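Local coordinates for condensin complex subunit 3 (Schizosaccharomyces pombe, PDB 5OQR), which serves as a regulatory subunit of the condensin complex, which is required for converting interphase chromatin into mitotic-like condensed chromosomes, at residues F298-Q301 with F302-L306; Y341-E344 with R345-S349. All blocks are in the same frame, centred on the assembly; numbering follows the deposited sequence.

Contact 1: F298-Q301 with F302-L306; sequences FPEQ and FWLEL
The carbonyl oxygen of Glu-300 is gripped by two backbone amides: Leu-304 N at 3.2 Å, and Trp-303 N in a weaker bond. Pro-299 O takes a weak bond from Phe-302 N at 2.9 Å, and Gln-301 O receives weak ones from the amides of Leu-304 and Glu-305, so i+3 and i+4 bonding mix throughout this short turn. Proline suits the N-cap, since it has no N-H to offer and its ring restrains the backbone where the helix starts.

Phe-298 and Phe-302 form a T-shaped pair. CD2 of Phe-298 stands over the centre of the Phe-302 ring, the centroids are 4.8 Å apart and the planes lie at 88°. The first torsion of Phe-302 sets CG trans to the backbone N (chi1 177°), which brings the ring back toward Phe-298, with its face to that side chain. The indole of Trp-303 turns one face to CD2 of Phe-302, and its NE1 reaches Phe-298 O at 3.4 Å in a weak bond that gives the buried indole a polar partner, while CZ2 lies against CB of Phe-298. Ala-314 of helix 308-324 touches all three aromatic residues.

At the outer surface, the aliphatic CG of Glu-300 meets CD1 of Leu-304 at 3.9 Å. This short helix with a proline N-cap lies between helices 290-293 and 308-324 of the HEAT-repeat-containing solenoid, its aromatic side packed against helix 308-324.

Contact 2: Y341-E344 with R345-S349; sequences YYIE and RQYVS
Residues 341-344 run straight on into 345-349 near the C-terminal end of helix 336-348, and mainly i+4 backbone bonds join them. Arg-345 N meets Tyr-341 O at 3.0 Å and 167°, nearly straight, and Tyr-347 N binds Ile-343 O in the carbonyl plane at 3.1 Å. Gln-346 N is shared more loosely, with weak bonds to Tyr-342 O and Ile-343 O.

On the outer side, the aliphatic part of Arg-345 lies over one face of the Tyr-341 ring. CD sits 4.0 Å from the ring centroid, a CH-pi contact, and the bend at chi3 (78°) then turns the guanidinium away, its plane tilted 54° from the ring. A water at the guanidinium edge accepts from NH1 and donates to Tyr-342 O at 2.9 Å, giving that carbonyl a second partner. Arginine fits here because its methylenes can cover a ring while its charged end reaches this water and Leu-304 O.

On the buried side, Ile-343 and Tyr-347 run side by side. The isoleucine's CG2 branch touches the phenol end of the tyrosine, 3.5 Å from CZ, and Ile-343 O lies over one face of the same ring, offset toward the rim. Tyr-347 OH hydrogen-bonds to His-405. With an alanine in its place, His-405 would probably lose this partner and CG2 of Ile-343 would face a gap where the ring now lies. Tyr-341 thus offers its ring face to methylenes, whereas Tyr-347 meets a carbonyl oxygen on one face and a methyl near its hydroxyl, which is satisfied by a histidine from farther along the chain.

In the fold
Contacts 1 and 2 lie in series along the chain, their centres about 12 Å apart, and they meet directly. The indole of Trp-303 stacks with the ring of Tyr-342, CB of the tryptophan coming 3.5 Å from CZ of the tyrosine. Tyr-342 OH also comes within 2.6 Å of Glu-300 OE2, while Arg-345 NH1 probably bonds to Leu-304 O, 3.2 Å away, near the end of the short helix. Helix 356-372 touches both: Leu-366 packs against Trp-303 and Ile-343, and Ile-362 against Leu-306 and Gln-346. Residues 298-306 and 341-349 thus belong to one packed region of the helical solenoid; the centres of contacts 1 and 2 lie about 38 Å and 39 Å from the centre of the chain.

Contact 1: F298-Q301 with F302-L306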
ATOM      1  N   PHE A 298      23.455  28.204   1.385  1.00 46.39           N
ATOM      2  CA  PHE A 298      22.753  28.765   0.234  1.00 44.21           C
ATOM      3  C   PHE A 298      23.257  30.182  -0.017  1.00 41.02           C
ATOM      4  O   PHE A 298      22.540  31.163   0.224  1.00 40.53           O
ATOM      5  CB  PHE A 298      21.242  28.752   0.457  1.00 41.93           C
ATOM      6  CG  PHE A 298      20.694  27.393   0.769  1.00 37.75           C
ATOM      7  CD1 PHE A 298      20.561  26.972   2.079  1.00 43.06           C
ATOM      8  CD2 PHE A 298      20.319  26.533  -0.246  1.00 36.62           C
ATOM      9  CE1 PHE A 298      20.062  25.721   2.373  1.00 38.23           C
ATOM     10  CE2 PHE A 298      19.819  25.281   0.041  1.00 39.98           C
ATOM     11  CZ  PHE A 298      19.689  24.875   1.352  1.00 37.25           C
ATOM     12  N   PRO A 299      24.489  30.324  -0.493  1.00 45.44           N
ATOM     13  CA  PRO A 299      24.997  31.652  -0.848  1.00 47.51           C
ATOM     14  C   PRO A 299      24.265  32.212  -2.058  1.00 51.71           C
ATOM     15  O   PRO A 299      23.460  31.542  -2.705  1.00 51.96           O
ATOM     16  CB  PRO A 299      26.475  31.397  -1.152  1.00 45.61           C
ATOM     17  CG  PRO A 299      26.526  29.966  -1.566  1.00 46.60           C
ATOM     18  CD  PRO A 299      25.480  29.266  -0.753  1.00 45.76           C
ATOM     19  N   GLU A 300      24.559  33.479  -2.358  1.00 57.17           N
ATOM     20  CA  GLU A 300      23.988  34.111  -3.542  1.00 52.10           C
ATOM     21  C   GLU A 300      24.279  33.288  -4.789  1.00 47.83           C
ATOM     22  O   GLU A 300      23.409  33.118  -5.650  1.00 46.72           O
ATOM     23  CB  GLU A 300      24.540  35.529  -3.692  1.00 58.83           C
ATOM     24  CG  GLU A 300      23.880  36.356  -4.790  1.00 70.28           C
ATOM     25  CD  GLU A 300      22.525  36.908  -4.382  1.00 72.50           C
ATOM     26  OE1 GLU A 300      21.907  37.636  -5.189  1.00 59.23           O
ATOM     27  OE2 GLU A 300      22.074  36.616  -3.253  1.00 78.70           O
ATOM     28  N   GLN A 301      25.500  32.759  -4.897  1.00 47.53           N
ATOM     29  CA  GLN A 301      25.854  31.902  -6.024  1.00 48.99           C
ATOM     30  C   GLN A 301      24.848  30.772  -6.199  1.00 53.82           C
ATOM     31  O   GLN A 301      24.484  30.421  -7.326  1.00 51.62           O
ATOM     32  CB  GLN A 301      27.257  31.334  -5.812  1.00 65.05           C
ATOM     33  CG  GLN A 301      27.735  30.362  -6.888  1.00 80.89           C
ATOM     34  CD  GLN A 301      28.791  29.402  -6.376  1.00 91.68           C
ATOM     35  OE1 GLN A 301      29.059  29.335  -5.177  1.00 81.55           O
ATOM     36  NE2 GLN A 301      29.394  28.648  -7.284  1.00 88.55           N
ATOM     37  N   PHE A 302      24.398  30.182  -5.090  1.00 55.81           N
ATOM     38  CA  PHE A 302      23.475  29.056  -5.168  1.00 44.04           C
ATOM     39  C   PHE A 302      22.210  29.429  -5.932  1.00 43.99           C
ATOM     40  O   PHE A 302      21.701  28.637  -6.732  1.00 44.17           O
ATOM     41  CB  PHE A 302      23.131  28.578  -3.757  1.00 48.85           C
ATOM     42  CG  PHE A 302      22.120  27.469  -3.716  1.00 37.61           C
ATOM     43  CD1 PHE A 302      22.524  26.149  -3.654  1.00 30.80           C
ATOM     44  CD2 PHE A 302      20.762  27.748  -3.725  1.00 35.76           C
ATOM     45  CE1 PHE A 302      21.597  25.129  -3.611  1.00 35.63           C
ATOM     46  CE2 PHE A 302      19.833  26.735  -3.686  1.00 37.16           C
ATOM     47  CZ  PHE A 302      20.249  25.423  -3.624  1.00 36.26           C
ATOM     48  N   TRP A 303      21.691  30.635  -5.701  1.00 40.42           N
ATOM     49  CA  TRP A 303      20.421  31.041  -6.289  1.00 42.49           C
ATOM     50  C   TRP A 303      20.558  31.554  -7.714  1.00 41.42           C
ATOM     51  O   TRP A 303      19.558  31.594  -8.438  1.00 40.89           O
ATOM     52  CB  TRP A 303      19.771  32.113  -5.414  1.00 41.84           C
ATOM     53  CG  TRP A 303      19.575  31.646  -4.017  1.00 40.25           C
ATOM     54  CD1 TRP A 303      20.403  31.859  -2.957  1.00 39.73           C
ATOM     55  CD2 TRP A 303      18.486  30.860  -3.525  1.00 41.82           C
ATOM     56  NE1 TRP A 303      19.893  31.262  -1.831  1.00 39.93           N
ATOM     57  CE2 TRP A 303      18.715  30.641  -2.154  1.00 39.78           C
ATOM     58  CE3 TRP A 303      17.335  30.326  -4.111  1.00 38.28           C
ATOM     59  CZ2 TRP A 303      17.839  29.906  -1.362  1.00 32.47           C
ATOM     60  CZ3 TRP A 303      16.465  29.602  -3.319  1.00 31.60           C
ATOM     61  CH2 TRP A 303      16.721  29.400  -1.960  1.00 27.37           C
ATOM     62  N   LEU A 304      21.759  31.946  -8.133  1.00 46.26           N
ATOM     63  CA  LEU A 304      21.971  32.417  -9.495  1.00 47.47           C
ATOM     64  C   LEU A 304      22.294  31.291 -10.466  1.00 42.72           C
ATOM     65  O   LEU A 304      22.218  31.499 -11.681  1.00 47.79           O
ATOM     66  CB  LEU A 304      23.101  33.449  -9.524  1.00 48.42           C
ATOM     67  CG  LEU A 304      22.956  34.613  -8.541  1.00 45.04           C
ATOM     68  CD1 LEU A 304      24.163  35.528  -8.620  1.00 47.44           C
ATOM     69  CD2 LEU A 304      21.676  35.390  -8.793  1.00 42.09           C
ATOM     70  N   GLU A 305      22.645  30.114  -9.960  1.00 44.32           N
ATOM     71  CA  GLU A 305      22.951  28.946 -10.775  1.00 45.96           C
ATOM     72  C   GLU A 305      22.014  27.792 -10.435  1.00 46.35           C
ATOM     73  O   GLU A 305      22.432  26.640 -10.320  1.00 46.92           O
ATOM     74  CB  GLU A 305      24.406  28.527 -10.585  1.00 55.66           C
ATOM     75  CG  GLU A 305      25.415  29.564 -11.041  1.00 77.03           C
ATOM     76  CD  GLU A 305      26.824  29.240 -10.582  1.00 94.96           C
ATOM     77  OE1 GLU A 305      27.428  30.075  -9.876  1.00100.38           O
ATOM     78  OE2 GLU A 305      27.323  28.145 -10.916  1.00 93.17           O
ATOM     79  N   LEU A 306      20.729  28.094 -10.272  1.00 43.08           N
ATOM     80  CA  LEU A 306      19.772  27.085  -9.843  1.00 40.40           C
ATOM     81  C   LEU A 306      19.581  26.013 -10.908  1.00 36.41           C
ATOM     82  O   LEU A 306      19.621  26.276 -12.112  1.00 39.46           O
ATOM     83  CB  LEU A 306      18.425  27.729  -9.515  1.00 34.11           C
ATOM     84  CG  LEU A 306      18.323  28.440  -8.166  1.00 37.69           C
ATOM     85  CD1 LEU A 306      17.036  29.236  -8.082  1.00 37.25           C
ATOM     86  CD2 LEU A 306      18.402  27.447  -7.017  1.00 37.70           C
TER

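Contact 2: Y341-E344 with R345-S349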
ATOM      1  N   TYR A 341      13.498  38.555  -6.997  1.00 31.57           N
ATOM      2  CA  TYR A 341      14.576  38.719  -7.963  1.00 34.03           C
ATOM      3  C   TYR A 341      14.995  37.378  -8.556  1.00 35.12           C
ATOM      4  O   TYR A 341      15.167  37.262  -9.775  1.00 33.06           O
ATOM      5  CB  TYR A 341      15.755  39.422  -7.287  1.00 41.50           C
ATOM      6  CG  TYR A 341      17.022  39.486  -8.105  1.00 33.68           C
ATOM      7  CD1 TYR A 341      18.180  38.862  -7.667  1.00 36.81           C
ATOM      8  CD2 TYR A 341      17.065  40.176  -9.306  1.00 35.14           C
ATOM      9  CE1 TYR A 341      19.343  38.920  -8.401  1.00 42.38           C
ATOM     10  CE2 TYR A 341      18.225  40.238 -10.051  1.00 40.18           C
ATOM     11  CZ  TYR A 341      19.362  39.611  -9.592  1.00 43.46           C
ATOM     12  OH  TYR A 341      20.524  39.664 -10.327  1.00 38.68           O
ATOM     13  N   TYR A 342      15.149  36.352  -7.716  1.00 34.21           N
ATOM     14  CA  TYR A 342      15.553  35.039  -8.216  1.00 33.45           C
ATOM     15  C   TYR A 342      14.521  34.473  -9.181  1.00 31.74           C
ATOM     16  O   TYR A 342      14.876  33.851 -10.187  1.00 30.89           O
ATOM     17  CB  TYR A 342      15.767  34.073  -7.052  1.00 34.50           C
ATOM     18  CG  TYR A 342      16.820  34.503  -6.060  1.00 41.85           C
ATOM     19  CD1 TYR A 342      17.955  35.191  -6.467  1.00 40.65           C
ATOM     20  CD2 TYR A 342      16.677  34.220  -4.709  1.00 37.34           C
ATOM     21  CE1 TYR A 342      18.916  35.582  -5.558  1.00 40.35           C
ATOM     22  CE2 TYR A 342      17.629  34.607  -3.795  1.00 44.29           C
ATOM     23  CZ  TYR A 342      18.747  35.287  -4.224  1.00 42.77           C
ATOM     24  OH  TYR A 342      19.696  35.671  -3.306  1.00 43.64           O
ATOM     25  N   ILE A 343      13.237  34.665  -8.882  1.00 31.16           N
ATOM     26  CA  ILE A 343      12.187  34.205  -9.785  1.00 26.35           C
ATOM     27  C   ILE A 343      12.279  34.933 -11.120  1.00 30.55           C
ATOM     28  O   ILE A 343      12.127  34.327 -12.187  1.00 31.34           O
ATOM     29  CB  ILE A 343      10.805  34.391  -9.128  1.00 20.18           C
ATOM     30  CG1 ILE A 343      10.658  33.441  -7.941  1.00 25.18           C
ATOM     31  CG2 ILE A 343       9.680  34.158 -10.139  1.00 22.91           C
ATOM     32  CD1 ILE A 343       9.414  33.674  -7.097  1.00 21.55           C
ATOM     33  N   GLU A 344      12.536  36.242 -11.086  1.00 31.64           N
ATOM     34  CA  GLU A 344      12.514  37.023 -12.318  1.00 30.61           C
ATOM     35  C   GLU A 344      13.702  36.703 -13.218  1.00 30.68           C
ATOM     36  O   GLU A 344      13.561  36.710 -14.445  1.00 31.33           O
ATOM     37  CB  GLU A 344      12.455  38.513 -11.994  1.00 30.01           C
ATOM     38  CG  GLU A 344      11.127  38.915 -11.372  1.00 36.35           C
ATOM     39  CD  GLU A 344      10.646  40.275 -11.812  1.00 47.25           C
ATOM     40  OE1 GLU A 344      11.011  41.271 -11.154  1.00 54.10           O
ATOM     41  OE2 GLU A 344       9.905  40.350 -12.818  1.00 55.83           O
ATOM     42  N   ARG A 345      14.869  36.410 -12.642  1.00 29.21           N
ATOM     43  CA  ARG A 345      15.965  35.891 -13.453  1.00 29.80           C
ATOM     44  C   ARG A 345      15.546  34.622 -14.177  1.00 32.30           C
ATOM     45  O   ARG A 345      15.928  34.400 -15.332  1.00 36.06           O
ATOM     46  CB  ARG A 345      17.191  35.606 -12.584  1.00 35.94           C
ATOM     47  CG  ARG A 345      17.818  36.818 -11.943  1.00 37.04           C
ATOM     48  CD  ARG A 345      19.112  36.450 -11.238  1.00 43.90           C
ATOM     49  NE  ARG A 345      20.229  36.280 -12.167  1.00 50.55           N
ATOM     50  CZ  ARG A 345      20.758  35.114 -12.530  1.00 50.45           C
ATOM     51  NH1 ARG A 345      20.293  33.970 -12.047  1.00 58.67           N
ATOM     52  NH2 ARG A 345      21.774  35.094 -13.382  1.00 50.91           N
ATOM     53  N   GLN A 346      14.763  33.773 -13.510  1.00 38.37           N
ATOM     54  CA  GLN A 346      14.396  32.489 -14.089  1.00 31.91           C
ATOM     55  C   GLN A 346      13.397  32.649 -15.226  1.00 32.36           C
ATOM     56  O   GLN A 346      13.387  31.836 -16.156  1.00 34.28           O
ATOM     57  CB  GLN A 346      13.832  31.576 -12.998  1.00 32.24           C
ATOM     58  CG  GLN A 346      14.081  30.097 -13.231  1.00 32.93           C
ATOM     59  CD  GLN A 346      15.555  29.742 -13.261  1.00 32.05           C
ATOM     60  OE1 GLN A 346      16.006  29.001 -14.131  1.00 34.96           O
ATOM     61  NE2 GLN A 346      16.313  30.267 -12.309  1.00 30.88           N
ATOM     62  N   TYR A 347      12.549  33.679 -15.175  1.00 30.87           N
ATOM     63  CA  TYR A 347      11.664  33.968 -16.300  1.00 26.44           C
ATOM     64  C   TYR A 347      12.446  34.099 -17.598  1.00 30.71           C
ATOM     65  O   TYR A 347      11.988  33.657 -18.657  1.00 35.44           O
ATOM     66  CB  TYR A 347      10.882  35.255 -16.046  1.00 30.27           C
ATOM     67  CG  TYR A 347       9.837  35.182 -14.964  1.00 26.62           C
ATOM     68  CD1 TYR A 347       9.097  34.028 -14.750  1.00 36.52           C
ATOM     69  CD2 TYR A 347       9.582  36.280 -14.161  1.00 27.71           C
ATOM     70  CE1 TYR A 347       8.140  33.973 -13.761  1.00 35.11           C
ATOM     71  CE2 TYR A 347       8.636  36.237 -13.175  1.00 34.53           C
ATOM     72  CZ  TYR A 347       7.915  35.083 -12.979  1.00 38.22           C
ATOM     73  OH  TYR A 347       6.968  35.048 -11.991  1.00 32.75           O
ATOM     74  N   VAL A 348      13.623  34.723 -17.539  1.00 30.86           N
ATOM     75  CA  VAL A 348      14.433  34.903 -18.738  1.00 37.29           C
ATOM     76  C   VAL A 348      14.720  33.557 -19.390  1.00 36.85           C
ATOM     77  O   VAL A 348      14.665  33.420 -20.619  1.00 35.53           O
ATOM     78  CB  VAL A 348      15.733  35.656 -18.391  1.00 38.46           C
ATOM     79  CG1 VAL A 348      16.630  35.788 -19.615  1.00 40.62           C
ATOM     80  CG2 VAL A 348      15.414  37.029 -17.821  1.00 31.05           C
ATOM     81  N   SER A 349      15.026  32.542 -18.581  1.00 41.06           N
ATOM     82  CA  SER A 349      15.338  31.219 -19.103  1.00 42.09           C
ATOM     83  C   SER A 349      14.150  30.555 -19.787  1.00 39.59           C
ATOM     84  O   SER A 349      14.341  29.549 -20.475  1.00 39.61           O
ATOM     85  CB  SER A 349      15.849  30.322 -17.975  1.00 40.14           C
ATOM     86  OG  SER A 349      17.137  30.721 -17.546  1.00 49.20           O
TER
HETATM   87  O   HOH W   1      17.739  33.258 -10.153  1.00 37.66           O